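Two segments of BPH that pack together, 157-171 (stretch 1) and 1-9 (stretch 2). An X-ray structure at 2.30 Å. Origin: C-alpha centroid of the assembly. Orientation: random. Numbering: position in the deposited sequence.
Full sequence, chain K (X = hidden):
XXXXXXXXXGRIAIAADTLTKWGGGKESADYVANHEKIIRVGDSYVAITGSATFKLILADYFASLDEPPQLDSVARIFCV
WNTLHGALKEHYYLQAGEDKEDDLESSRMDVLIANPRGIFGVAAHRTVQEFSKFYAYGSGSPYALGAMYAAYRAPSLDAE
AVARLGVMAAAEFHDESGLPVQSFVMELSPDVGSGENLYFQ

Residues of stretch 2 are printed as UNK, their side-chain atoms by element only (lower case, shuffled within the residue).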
# COMPACT_ATOMS: atom_id res chain seq x y z
N LEU K 157 -19.29 -14.04 -50.72
CA LEU K 157 -18.61 -12.89 -50.09
C LEU K 157 -17.15 -12.79 -50.52
O LEU K 157 -16.39 -13.74 -50.34
CB LEU K 157 -18.69 -12.99 -48.56
CG LEU K 157 -20.10 -13.03 -47.97
CD1 LEU K 157 -20.10 -13.34 -46.48
CD2 LEU K 157 -20.84 -11.73 -48.23
N ASP K 158 -16.76 -11.65 -51.08
CA ASP K 158 -15.35 -11.44 -51.42
C ASP K 158 -14.59 -10.98 -50.16
O ASP K 158 -15.16 -10.90 -49.07
CB ASP K 158 -15.21 -10.45 -52.60
CG ASP K 158 -15.59 -9.02 -52.25
OD1 ASP K 158 -16.44 -8.82 -51.35
OD2 ASP K 158 -15.05 -8.09 -52.90
N ALA K 159 -13.29 -10.70 -50.30
CA ALA K 159 -12.48 -10.29 -49.14
C ALA K 159 -13.02 -9.02 -48.49
O ALA K 159 -13.02 -8.91 -47.27
CB ALA K 159 -11.03 -10.08 -49.55
N GLU K 160 -13.47 -8.06 -49.29
CA GLU K 160 -13.98 -6.81 -48.74
C GLU K 160 -15.25 -7.02 -47.91
O GLU K 160 -15.40 -6.48 -46.83
CB GLU K 160 -14.22 -5.79 -49.85
CG GLU K 160 -14.66 -4.44 -49.32
CD GLU K 160 -14.55 -3.34 -50.36
OE1 GLU K 160 -14.68 -3.63 -51.57
OE2 GLU K 160 -14.35 -2.18 -49.96
N ALA K 161 -16.17 -7.83 -48.42
CA ALA K 161 -17.41 -8.11 -47.71
C ALA K 161 -17.14 -8.82 -46.40
O ALA K 161 -17.83 -8.60 -45.41
CB ALA K 161 -18.34 -8.94 -48.58
N VAL K 162 -16.13 -9.68 -46.39
CA VAL K 162 -15.76 -10.39 -45.16
C VAL K 162 -15.09 -9.45 -44.15
O VAL K 162 -15.38 -9.51 -42.94
CB VAL K 162 -14.87 -11.61 -45.46
CG1 VAL K 162 -14.42 -12.26 -44.17
CG2 VAL K 162 -15.63 -12.60 -46.33
N ALA K 163 -14.20 -8.59 -44.65
CA ALA K 163 -13.51 -7.60 -43.80
C ALA K 163 -14.51 -6.65 -43.18
O ALA K 163 -14.45 -6.37 -42.00
CB ALA K 163 -12.50 -6.82 -44.62
N ARG K 164 -15.45 -6.17 -44.00
CA ARG K 164 -16.49 -5.26 -43.53
C ARG K 164 -17.38 -5.96 -42.52
O ARG K 164 -17.71 -5.39 -41.49
CB ARG K 164 -17.35 -4.76 -44.68
CG ARG K 164 -16.62 -3.80 -45.61
CD ARG K 164 -17.48 -3.49 -46.82
NE ARG K 164 -18.67 -2.75 -46.43
CZ ARG K 164 -18.69 -1.45 -46.12
NH1 ARG K 164 -17.58 -0.72 -46.15
NH2 ARG K 164 -19.83 -0.88 -45.76
N LEU K 165 -17.78 -7.18 -42.81
CA LEU K 165 -18.65 -7.90 -41.91
C LEU K 165 -18.00 -8.02 -40.53
O LEU K 165 -18.68 -7.95 -39.51
CB LEU K 165 -19.02 -9.28 -42.47
CG LEU K 165 -20.09 -10.03 -41.66
CD1 LEU K 165 -21.43 -9.30 -41.71
CD2 LEU K 165 -20.27 -11.46 -42.16
N GLY K 166 -16.68 -8.17 -40.49
CA GLY K 166 -15.95 -8.27 -39.24
C GLY K 166 -16.14 -7.04 -38.38
O GLY K 166 -16.30 -7.13 -37.17
N VAL K 167 -16.13 -5.90 -39.02
CA VAL K 167 -16.29 -4.64 -38.33
C VAL K 167 -17.72 -4.47 -37.82
O VAL K 167 -17.93 -3.93 -36.74
CB VAL K 167 -15.91 -3.48 -39.28
CG1 VAL K 167 -16.19 -2.13 -38.63
CG2 VAL K 167 -14.45 -3.61 -39.70
N MET K 168 -18.70 -4.94 -38.60
CA MET K 168 -20.12 -4.74 -38.28
C MET K 168 -20.56 -5.60 -37.09
O MET K 168 -21.46 -5.21 -36.32
CB MET K 168 -21.00 -5.08 -39.49
CG MET K 168 -20.81 -4.19 -40.72
SD MET K 168 -21.35 -5.02 -42.23
CE MET K 168 -23.11 -4.67 -42.15
N ALA K 169 -19.95 -6.78 -36.95
CA ALA K 169 -20.20 -7.65 -35.81
C ALA K 169 -19.71 -6.98 -34.53
O ALA K 169 -20.38 -7.05 -33.48
CB ALA K 169 -19.49 -8.98 -36.00
N ALA K 170 -18.55 -6.34 -34.61
CA ALA K 170 -18.01 -5.63 -33.46
C ALA K 170 -18.88 -4.44 -33.09
O ALA K 170 -19.24 -4.26 -31.92
CB ALA K 170 -16.58 -5.18 -33.72
N ALA K 171 -19.27 -3.66 -34.09
CA ALA K 171 -20.14 -2.51 -33.85
C ALA K 171 -21.47 -2.92 -33.24
O ALA K 171 -22.07 -2.17 -32.48
CB ALA K 171 -20.36 -1.75 -35.13
N UNK K 1 -12.37 0.27 -30.85
CA UNK K 1 -11.96 0.28 -32.28
C UNK K 1 -11.97 -1.15 -32.81
O UNK K 1 -11.68 -2.08 -32.08
c UNK K 1 -10.57 0.92 -32.46
o UNK K 1 -10.66 2.33 -32.26
c UNK K 1 -10.04 0.69 -33.83
N UNK K 2 -12.33 -1.33 -34.08
CA UNK K 2 -12.12 -2.58 -34.78
C UNK K 2 -11.52 -2.31 -36.15
O UNK K 2 -12.04 -1.50 -36.91
c UNK K 2 -13.15 -4.69 -35.67
c UNK K 2 -13.42 -3.35 -34.98
o UNK K 2 -14.03 -3.59 -33.71
N UNK K 3 -10.42 -3.01 -36.43
CA UNK K 3 -9.80 -3.00 -37.75
C UNK K 3 -9.71 -4.45 -38.23
O UNK K 3 -9.43 -5.35 -37.43
c UNK K 3 -7.50 -2.98 -36.69
c UNK K 3 -8.40 -2.36 -37.75
c UNK K 3 -8.50 -0.85 -37.55
N UNK K 4 -9.97 -4.68 -39.51
CA UNK K 4 -9.91 -6.02 -40.05
C UNK K 4 -9.09 -6.06 -41.34
O UNK K 4 -8.92 -5.05 -42.06
o UNK K 4 -11.99 -5.73 -41.26
c UNK K 4 -12.14 -6.68 -39.03
c UNK K 4 -11.31 -6.58 -40.33
N UNK K 5 -8.58 -7.24 -41.63
CA UNK K 5 -7.79 -7.43 -42.81
C UNK K 5 -8.04 -8.84 -43.35
O UNK K 5 -8.12 -9.79 -42.58
c UNK K 5 -5.70 -8.29 -41.71
c UNK K 5 -5.57 -6.87 -43.83
c UNK K 5 -6.31 -7.15 -42.52
c UNK K 5 -4.25 -6.18 -43.63
N UNK K 6 -8.20 -8.94 -44.66
CA UNK K 6 -8.64 -10.17 -45.29
C UNK K 6 -7.97 -10.36 -46.65
O UNK K 6 -7.76 -9.42 -47.43
c UNK K 6 -10.17 -10.20 -45.48
c UNK K 6 -10.60 -11.51 -46.12
c UNK K 6 -10.88 -9.98 -44.15
N UNK K 7 -7.65 -11.62 -46.91
CA UNK K 7 -6.98 -12.08 -48.09
C UNK K 7 -7.84 -13.22 -48.64
O UNK K 7 -7.98 -14.25 -47.99
c UNK K 7 -5.62 -12.58 -47.63
c UNK K 7 -1.83 -14.51 -49.82
c UNK K 7 -4.65 -12.95 -48.73
c UNK K 7 -3.66 -14.00 -48.24
n UNK K 7 -3.07 -14.66 -49.39
n UNK K 7 -1.42 -15.17 -50.90
n UNK K 7 -0.97 -13.72 -49.18
N UNK K 8 -8.45 -13.05 -49.80
CA UNK K 8 -9.29 -14.11 -50.34
C UNK K 8 -9.50 -13.97 -51.83
O UNK K 8 -9.78 -12.88 -52.30
c UNK K 8 -12.99 -15.09 -49.57
c UNK K 8 -10.66 -14.12 -49.65
c UNK K 8 -11.64 -15.11 -50.25
c UNK K 8 -13.96 -16.03 -50.29
n UNK K 8 -15.26 -16.19 -49.58
N UNK K 9 -9.36 -15.09 -52.54
CA UNK K 9 -9.56 -15.16 -54.00
C UNK K 9 -8.75 -14.14 -54.82
O UNK K 9 -9.30 -13.48 -55.71
c UNK K 9 -11.05 -15.02 -54.33
o UNK K 9 -13.07 -15.94 -53.51
c UNK K 9 -11.89 -16.17 -53.79
o UNK K 9 -11.38 -17.30 -53.67
O HOH W 1 -11.97 -11.46 -52.77

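Position 1 carries three side-chain atoms, a CB bearing one oxygen and one carbon, which is the pattern of threonine. Its CA-to-CB bond points away from the helix and it makes no contact there; this is T1.

Position 2 repeats that composition, a CB bearing one oxygen and one carbon, but its CA-to-CB bond points toward the helix. The oxygen lies 3.0 Å from A170 CB, and the carbon approaches V167 CA at 4.1 Å. The residue is T2; its approach to the methyl of A170 is a close packing contact, and OG1 is hydrogen-bonded elsewhere in the structure.

At position 3 the CB carries two carbons and no heteroatom, the fork of a valine. The side chain turns away and touches nothing on the helix. It is V3, the first residue of the strand.

Position 4 again has a CB with one oxygen and one carbon, directed toward the helix. The oxygen sits 2.6 Å from A163 O and 3.6 Å from V167 CG2, while the carbon lies 4.1 Å from G166 C. This is T4, whose OG1 donates a short hydrogen bond to A163 O. That carbonyl receives only weak bonds from the amides of G166 and V167, and the threonine hydroxyl adds a stronger donor. The glycine is also fitted to this site: an ideal CB on G166 would fall 3.0 Å from T4 CG2, a clash.

Position 5 has four carbons, forked at the first, with one arm two carbons long. This is an isoleucine, I5, pointing away from the helix.

Position 6 shows three carbons, a CB carrying two more, and faces the helix. One branch lies 3.7 Å from A159 CB; the other is 3.6 Å from A163 CB and 4.2 Å from V162 CG1. The residue is V6, with CG1 against A159 and CG2 against A163, and V162 CG1 close to both branches, so its fork spans successive turns of the helix.

Position 7 has three carbons, a nitrogen, and then a carbon carrying two further nitrogens, a guanidinium. It is R7, directed away from the helix and touching a crystal neighbour.

Position 8 extends four carbons in a row to a terminal nitrogen, which reaches 2.8 Å from L157 O. This is K8, fully extended with all four chi angles t, and its NZ donates a hydrogen bond to L157 O. Its backbone joins the helix start through a water that donates to K8 O (2.7 Å) and accepts from A159 N (2.9 Å).

Position 9 has two carbons, the second bearing two oxygens, a carboxylate. D9 lies beyond the strand and makes no contact with the helix.

The strand runs nearly antiparallel to the helix, at 155°; its alternation presents T4, V6 and K8 to the helix, and T2, just before it, points the same way. The axes approach to 7.4 Å, with A159, A163 and G166 among the residues touching the strand. V6 supplies apolar packing, while T4 and K8 tie the strand to backbone carbonyls of stretch 1.

Stretch 2 1-9: TTVTIVRKD
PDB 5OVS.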